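Matching sites in enoyl-[acyl-carrier-protein] reductase [FMN] from Thermotoga maritima, a protein that probably reduces enoyl groups carried on acyl-carrier protein in fatty acid synthesis, using NADH and a bound flavin mononucleotide (PDB 5GVH (chain A, 2.29 Å), residues D134-E139 and V163-I168), and in its relative 2-nitropropane dioxygenase from Streptomyces ansochromogenes (PDB 3BW2 (chain B, 2.10 Å), residues D167-Q172 and V207-V212). Both blocks share one frame: the second was fitted to the first on N, CA, C and O of the twelve residues, RMSD 0.34 Å. Numbering follows each deposited sequence.

Structure 1 (5GVH); sequences DAVIAE and VNIPVI. With FMN (flavin mononucleotide), chain C.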
loop_
_atom_site.group_PDB
_atom_site.type_symbol
_atom_site.label_atom_id
_atom_site.label_comp_id
_atom_site.label_asym_id
_atom_site.label_seq_id
_atom_site.Cartn_x
_atom_site.Cartn_y
_atom_site.Cartn_z
ATOM N N ASP A 134 -10.774 12.577 -18.374
ATOM C CA ASP A 134 -9.512 12.870 -19.057
ATOM C C ASP A 134 -8.335 12.169 -18.404
ATOM O O ASP A 134 -7.345 11.853 -19.071
ATOM C CB ASP A 134 -9.244 14.374 -19.068
ATOM C CG ASP A 134 -10.393 15.163 -19.632
ATOM O OD1 ASP A 134 -11.228 15.649 -18.842
ATOM O OD2 ASP A 134 -10.444 15.296 -20.869
ATOM N N ALA A 135 -8.410 11.983 -17.091
ATOM C CA ALA A 135 -7.456 11.198 -16.330
ATOM C C ALA A 135 -8.204 10.600 -15.147
ATOM O O ALA A 135 -9.412 10.807 -14.978
ATOM C CB ALA A 135 -6.269 12.050 -15.873
ATOM N N VAL A 136 -7.470 9.873 -14.314
ATOM C CA VAL A 136 -8.020 9.205 -13.143
ATOM C C VAL A 136 -6.998 9.293 -12.017
ATOM O O VAL A 136 -5.810 9.023 -12.227
ATOM C CB VAL A 136 -8.364 7.737 -13.457
ATOM C CG1 VAL A 136 -8.410 6.941 -12.205
ATOM C CG2 VAL A 136 -9.695 7.644 -14.170
ATOM N N ILE A 137 -7.452 9.672 -10.828
ATOM C CA ILE A 137 -6.639 9.613 -9.620
ATOM C C ILE A 137 -6.941 8.296 -8.916
ATOM O O ILE A 137 -8.048 8.104 -8.396
ATOM C CB ILE A 137 -6.917 10.805 -8.702
ATOM C CG1 ILE A 137 -6.411 12.091 -9.346
ATOM C CG2 ILE A 137 -6.264 10.598 -7.336
ATOM C CD1 ILE A 137 -7.094 13.332 -8.814
ATOM N N ALA A 138 -5.960 7.389 -8.888
ATOM C CA ALA A 138 -6.086 6.122 -8.169
ATOM C C ALA A 138 -5.539 6.306 -6.759
ATOM O O ALA A 138 -4.325 6.453 -6.572
ATOM C CB ALA A 138 -5.345 5.000 -8.892
ATOM N N GLU A 139 -6.427 6.294 -5.766
ATOM C CA GLU A 139 -6.077 6.641 -4.392
ATOM C C GLU A 139 -6.105 5.402 -3.502
ATOM O O GLU A 139 -7.175 4.838 -3.248
ATOM C CB GLU A 139 -7.024 7.696 -3.829
ATOM C CG GLU A 139 -6.557 8.162 -2.463
ATOM C CD GLU A 139 -7.614 8.901 -1.690
ATOM O OE1 GLU A 139 -8.515 8.238 -1.137
ATOM O OE2 GLU A 139 -7.526 10.139 -1.605
ATOM N N VAL A 163 -6.928 0.964 -17.912
ATOM C CA VAL A 163 -7.376 2.141 -18.647
ATOM C C VAL A 163 -6.231 2.660 -19.507
ATOM O O VAL A 163 -5.052 2.430 -19.227
ATOM C CB VAL A 163 -7.897 3.264 -17.720
ATOM C CG1 VAL A 163 -9.102 2.793 -16.919
ATOM C CG2 VAL A 163 -6.784 3.768 -16.799
ATOM N N ASN A 164 -6.597 3.385 -20.563
ATOM C CA ASN A 164 -5.611 4.022 -21.424
ATOM C C ASN A 164 -5.395 5.494 -21.108
ATOM O O ASN A 164 -4.388 6.055 -21.546
ATOM C CB ASN A 164 -6.003 3.853 -22.899
ATOM C CG ASN A 164 -5.681 2.450 -23.426
ATOM O OD1 ASN A 164 -4.780 2.275 -24.247
ATOM N ND2 ASN A 164 -6.405 1.448 -22.935
ATOM N N ILE A 165 -6.283 6.126 -20.347
ATOM C CA ILE A 165 -6.081 7.524 -19.963
ATOM C C ILE A 165 -5.030 7.572 -18.859
ATOM O O ILE A 165 -4.808 6.560 -18.184
ATOM C CB ILE A 165 -7.395 8.191 -19.513
ATOM C CG1 ILE A 165 -7.981 7.475 -18.295
ATOM C CG2 ILE A 165 -8.404 8.247 -20.655
ATOM C CD1 ILE A 165 -9.275 8.110 -17.798
ATOM N N PRO A 166 -4.363 8.705 -18.639
ATOM C CA PRO A 166 -3.313 8.753 -17.615
ATOM C C PRO A 166 -3.857 8.483 -16.217
ATOM O O PRO A 166 -4.949 8.932 -15.853
ATOM C CB PRO A 166 -2.773 10.182 -17.732
ATOM C CG PRO A 166 -3.113 10.599 -19.134
ATOM C CD PRO A 166 -4.434 9.957 -19.412
ATOM N N VAL A 167 -3.062 7.753 -15.429
ATOM C CA VAL A 167 -3.366 7.434 -14.038
ATOM C C VAL A 167 -2.484 8.288 -13.139
ATOM O O VAL A 167 -1.290 8.462 -13.405
ATOM C CB VAL A 167 -3.152 5.930 -13.751
ATOM C CG1 VAL A 167 -3.401 5.618 -12.264
ATOM C CG2 VAL A 167 -4.051 5.087 -14.647
ATOM N N ILE A 168 -3.074 8.821 -12.073
ATOM C CA ILE A 168 -2.372 9.670 -11.114
ATOM C C ILE A 168 -2.410 8.976 -9.759
ATOM O O ILE A 168 -3.485 8.802 -9.167
ATOM C CB ILE A 168 -2.988 11.079 -11.036
ATOM C CG1 ILE A 168 -3.040 11.710 -12.431
ATOM C CG2 ILE A 168 -2.202 11.971 -10.091
ATOM C CD1 ILE A 168 -3.718 13.079 -12.446
HETATM N N1 FMN C . -10.078 14.100 -1.061
HETATM C C2 FMN C . -11.252 14.459 -1.708
HETATM O O2 FMN C . -11.586 13.960 -2.784
HETATM N N3 FMN C . -12.077 15.392 -1.142
HETATM C C4 FMN C . -11.752 15.984 0.055
HETATM O O4 FMN C . -12.524 16.814 0.535
HETATM C C4A FMN C . -10.578 15.630 0.707
HETATM N N5 FMN C . -10.252 16.222 1.911
HETATM C C5A FMN C . -9.073 15.889 2.549
HETATM C C6 FMN C . -8.756 16.510 3.752
HETATM C C7 FMN C . -7.582 16.193 4.413
HETATM C C7M FMN C . -7.266 16.872 5.714
HETATM C C8 FMN C . -6.711 15.244 3.867
HETATM C C8M FMN C . -5.440 14.885 4.585
HETATM C C9 FMN C . -7.027 14.621 2.660
HETATM C C9A FMN C . -8.213 14.941 1.991
HETATM N N10 FMN C . -8.544 14.338 0.780
HETATM C C10 FMN C . -9.729 14.679 0.143
HETATM C "C1'" FMN C . -7.622 13.322 0.163
HETATM C "C2'" FMN C . -6.543 14.041 -0.643
HETATM O "O2'" FMN C . -7.134 14.675 -1.752
HETATM C "C3'" FMN C . -5.480 13.089 -1.176
HETATM O "O3'" FMN C . -6.063 12.290 -2.182
HETATM C "C4'" FMN C . -4.853 12.245 -0.073
HETATM O "O4'" FMN C . -4.426 13.113 0.948
HETATM C "C5'" FMN C . -3.618 11.498 -0.565
HETATM O "O5'" FMN C . -2.999 10.826 0.518
HETATM P P FMN C . -1.703 11.399 1.308
HETATM O O1P FMN C . -0.905 10.211 1.821
HETATM O O2P FMN C . -0.834 12.261 0.427
HETATM O O3P FMN C . -2.182 12.174 2.514
#
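The carbonyl oxygen of Val136 takes the N-H of Ile168 (N to O 2.7 Å) and a CA-H...O contact from Val167. Ile168 O in turn accepts Ala138 N at 2.9 Å, and Val136 N gives to Pro166 O at 3.1 Å. These bonds join strands 136-139 and 167-170, parallel neighbours in the TIM barrel linked through helix 152-162, a beta-alpha-beta crossover. On the face shared by Ile137 and Ile168, Ile137 CG1 lies 3.9 Å from Ile168 CB. On the other face, Val136, with CG1 anti to the backbone N (chi1 158°), turns its CG2 to Ile165 CD1 at 3.7 Å and has its CB 4.5 Å from that CD1, while Val167 packs on helix 152-162. At the flavin end, the extended Glu139 accepts a hydrogen bond from the ribityl hydroxyl, OE2 to FMN O3' 2.7 Å.

What differs
At the flavin end, Glu139(A) is exchanged for Gln172(B), both buried and with coinciding CB atoms. The OE1 of Glu139(A) and NE2 of Gln172(B) are 1.1 Å apart after superposition, and the two CD atoms 1.2 Å. OE1 of Gln172(B) has no counterpart in the side chain of Glu139(A). A carboxylate that can only accept when ionised stands against a neutral amide with N-H groups to give, so the group beside FMN probably differs in charge and hydrogen-bonding character. Asn164(A) against Asp208(B) is an exchange at an exposed position that touches neither the facing segment nor FMN. Ile168(A) stands against the smaller Val212(B): CG2 of Ile168(A) and CG1 of Val212(B) are 0.7 Å apart, CG1 of Ile168(A) and CG2 of Val212(B) 0.8 Å, and contact with Ile137(A) or Ile170(B) persists. Val136(A) and Val169(B) are modelled with different chi1, 158° against 56°, yet both keep touch with Ile165(A) or Ile209(B). The CA atoms coincide within the error, and the side chains of Val163(A), Ile165(A) and Val167(A) and their counterparts Val207(B), Ile209(B) and Val211(B) keep their place. Backbone bonds found in both include Ile168(A) N to Val136(A) O, matched by Val212(B) N to Val169(B) O. Asp134(A) also lies differently from Asp167(B), its side chain touching nothing across the contact.

Structure 2 (3BW2); sequences DAVIAQ and VDIPVV. With FMN (flavin mononucleotide), chain D.
Two donors meet the carbonyl oxygen of Val169: the N-H of Val212 (N to O 2.9 Å) and, as a CA-H...O contact, Val211. Val212 O accepts Ala171 N at 2.8 Å, and Val169 N gives to Pro210 O at 3.1 Å. On the face shared by Ile170 and Val212, Ile170 CG1 lies 4.2 Å from Val212 CB. On the other face, Val169 has its CG1 between the backbone N and the carbonyl carbon (chi1 56°) and its CB 4.1 Å from Ile209 CD1, while Val211 packs on helix 196-206. At the flavin end, the extended Gln172 donates a hydrogen bond to the ribityl oxygen, NE2 to FMN O3' 3.0 Å with 142° at the hydrogen. Residues further along the chain satisfy both ends of its buried amide: NE2 also bonds His179 O, and OE1 accepts Gly181 N.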
loop_
_atom_site.group_PDB
_atom_site.type_symbol
_atom_site.label_atom_id
_atom_site.label_comp_id
_atom_site.label_asym_id
_atom_site.label_seq_id
_atom_site.Cartn_x
_atom_site.Cartn_y
_atom_site.Cartn_z
ATOM N N ASP B 167 -10.498 12.925 -18.501
ATOM C CA ASP B 167 -9.138 12.998 -19.043
ATOM C C ASP B 167 -8.123 12.138 -18.291
ATOM O O ASP B 167 -7.149 11.670 -18.871
ATOM C CB ASP B 167 -8.649 14.447 -19.049
ATOM C CG ASP B 167 -9.447 15.326 -19.991
ATOM O OD1 ASP B 167 -9.306 15.156 -21.218
ATOM O OD2 ASP B 167 -10.221 16.175 -19.506
ATOM N N ALA B 168 -8.344 11.939 -16.999
ATOM C CA ALA B 168 -7.417 11.145 -16.204
ATOM C C ALA B 168 -8.110 10.639 -14.960
ATOM O O ALA B 168 -9.098 11.216 -14.508
ATOM C CB ALA B 168 -6.209 11.983 -15.812
ATOM N N VAL B 169 -7.590 9.549 -14.415
ATOM C CA VAL B 169 -8.159 8.968 -13.215
ATOM C C VAL B 169 -7.145 9.076 -12.089
ATOM O O VAL B 169 -5.940 8.915 -12.305
ATOM C CB VAL B 169 -8.523 7.476 -13.436
ATOM C CG1 VAL B 169 -7.299 6.700 -13.910
ATOM C CG2 VAL B 169 -9.072 6.872 -12.140
ATOM N N ILE B 170 -7.631 9.378 -10.893
ATOM C CA ILE B 170 -6.763 9.463 -9.727
ATOM C C ILE B 170 -6.889 8.130 -8.998
ATOM O O ILE B 170 -7.932 7.832 -8.426
ATOM C CB ILE B 170 -7.205 10.578 -8.767
ATOM C CG1 ILE B 170 -7.175 11.934 -9.485
ATOM C CG2 ILE B 170 -6.294 10.592 -7.544
ATOM C CD1 ILE B 170 -7.870 13.051 -8.718
ATOM N N ALA B 171 -5.835 7.323 -9.033
ATOM C CA ALA B 171 -5.852 6.032 -8.352
ATOM C C ALA B 171 -5.455 6.284 -6.906
ATOM O O ALA B 171 -4.277 6.463 -6.595
ATOM C CB ALA B 171 -4.871 5.059 -9.021
ATOM N N GLN B 172 -6.451 6.313 -6.029
ATOM C CA GLN B 172 -6.218 6.565 -4.615
ATOM C C GLN B 172 -6.145 5.257 -3.834
ATOM O O GLN B 172 -7.135 4.531 -3.727
ATOM C CB GLN B 172 -7.336 7.447 -4.055
ATOM C CG GLN B 172 -7.212 7.746 -2.568
ATOM C CD GLN B 172 -8.527 8.196 -1.974
ATOM O OE1 GLN B 172 -9.564 7.564 -2.199
ATOM N NE2 GLN B 172 -8.499 9.286 -1.204
ATOM N N VAL B 207 -7.296 0.766 -17.837
ATOM C CA VAL B 207 -7.676 1.920 -18.650
ATOM C C VAL B 207 -6.490 2.422 -19.464
ATOM O O VAL B 207 -5.348 2.035 -19.211
ATOM C CB VAL B 207 -8.199 3.087 -17.771
ATOM C CG1 VAL B 207 -9.351 2.604 -16.896
ATOM C CG2 VAL B 207 -7.070 3.655 -16.924
ATOM N N ASP B 208 -6.764 3.288 -20.437
ATOM C CA ASP B 208 -5.707 3.833 -21.280
ATOM C C ASP B 208 -5.435 5.309 -21.017
ATOM O O ASP B 208 -4.508 5.877 -21.588
ATOM C CB ASP B 208 -6.045 3.641 -22.764
ATOM C CG ASP B 208 -6.192 2.183 -23.142
ATOM O OD1 ASP B 208 -5.352 1.366 -22.701
ATOM O OD2 ASP B 208 -7.139 1.855 -23.886
ATOM N N ILE B 209 -6.240 5.929 -20.161
ATOM C CA ILE B 209 -6.049 7.338 -19.843
ATOM C C ILE B 209 -4.977 7.492 -18.764
ATOM O O ILE B 209 -4.672 6.537 -18.049
ATOM C CB ILE B 209 -7.361 7.979 -19.363
ATOM C CG1 ILE B 209 -7.939 7.185 -18.193
ATOM C CG2 ILE B 209 -8.362 8.030 -20.511
ATOM C CD1 ILE B 209 -9.100 7.887 -17.507
ATOM N N PRO B 210 -4.379 8.694 -18.648
ATOM C CA PRO B 210 -3.333 8.988 -17.659
ATOM C C PRO B 210 -3.797 8.709 -16.236
ATOM O O PRO B 210 -4.971 8.899 -15.911
ATOM C CB PRO B 210 -3.055 10.471 -17.882
ATOM C CG PRO B 210 -3.352 10.655 -19.334
ATOM C CD PRO B 210 -4.628 9.871 -19.500
ATOM N N VAL B 211 -2.871 8.271 -15.388
ATOM C CA VAL B 211 -3.193 7.959 -14.003
ATOM C C VAL B 211 -2.403 8.813 -13.021
ATOM O O VAL B 211 -1.186 8.963 -13.150
ATOM C CB VAL B 211 -2.896 6.475 -13.678
ATOM C CG1 VAL B 211 -3.189 6.189 -12.204
ATOM C CG2 VAL B 211 -3.720 5.567 -14.586
ATOM N N VAL B 212 -3.104 9.373 -12.042
ATOM C CA VAL B 212 -2.477 10.176 -11.004
ATOM C C VAL B 212 -2.536 9.307 -9.751
ATOM O O VAL B 212 -3.616 8.944 -9.293
ATOM C CB VAL B 212 -3.243 11.496 -10.772
ATOM C CG1 VAL B 212 -2.622 12.271 -9.617
ATOM C CG2 VAL B 212 -3.204 12.341 -12.048
HETATM N N1 FMN D . -9.777 14.604 -1.739
HETATM C C2 FMN D . -10.770 15.255 -2.491
HETATM O O2 FMN D . -11.013 14.887 -3.638
HETATM N N3 FMN D . -11.477 16.319 -1.956
HETATM C C4 FMN D . -11.249 16.801 -0.678
HETATM O O4 FMN D . -11.907 17.765 -0.244
HETATM C C4A FMN D . -10.239 16.167 0.096
HETATM N N5 FMN D . -9.938 16.617 1.380
HETATM C C5A FMN D . -8.929 16.029 2.147
HETATM C C6 FMN D . -8.644 16.539 3.440
HETATM C C7 FMN D . -7.613 15.984 4.274
HETATM C C7M FMN D . -6.912 17.035 5.168
HETATM C C8 FMN D . -6.864 14.899 3.684
HETATM C C8M FMN D . -5.394 14.632 4.006
HETATM C C9 FMN D . -7.155 14.357 2.392
HETATM C C9A FMN D . -8.190 14.926 1.612
HETATM N N10 FMN D . -8.502 14.441 0.314
HETATM C C10 FMN D . -9.511 15.060 -0.455
HETATM C "C1'" FMN D . -7.866 13.152 -0.211
HETATM C "C2'" FMN D . -6.711 13.557 -1.162
HETATM O "O2'" FMN D . -7.253 13.841 -2.443
HETATM C "C3'" FMN D . -5.663 12.409 -1.363
HETATM O "O3'" FMN D . -6.389 11.286 -1.863
HETATM C "C4'" FMN D . -4.929 11.983 -0.081
HETATM O "O4'" FMN D . -4.500 13.168 0.589
HETATM C "C5'" FMN D . -3.697 11.091 -0.420
HETATM O "O5'" FMN D . -2.979 10.676 0.775
HETATM P P FMN D . -1.777 11.478 1.542
HETATM O O1P FMN D . -1.349 11.972 0.202
HETATM O O2P FMN D . -1.487 10.075 2.045
HETATM O O3P FMN D . -2.904 12.240 2.214
#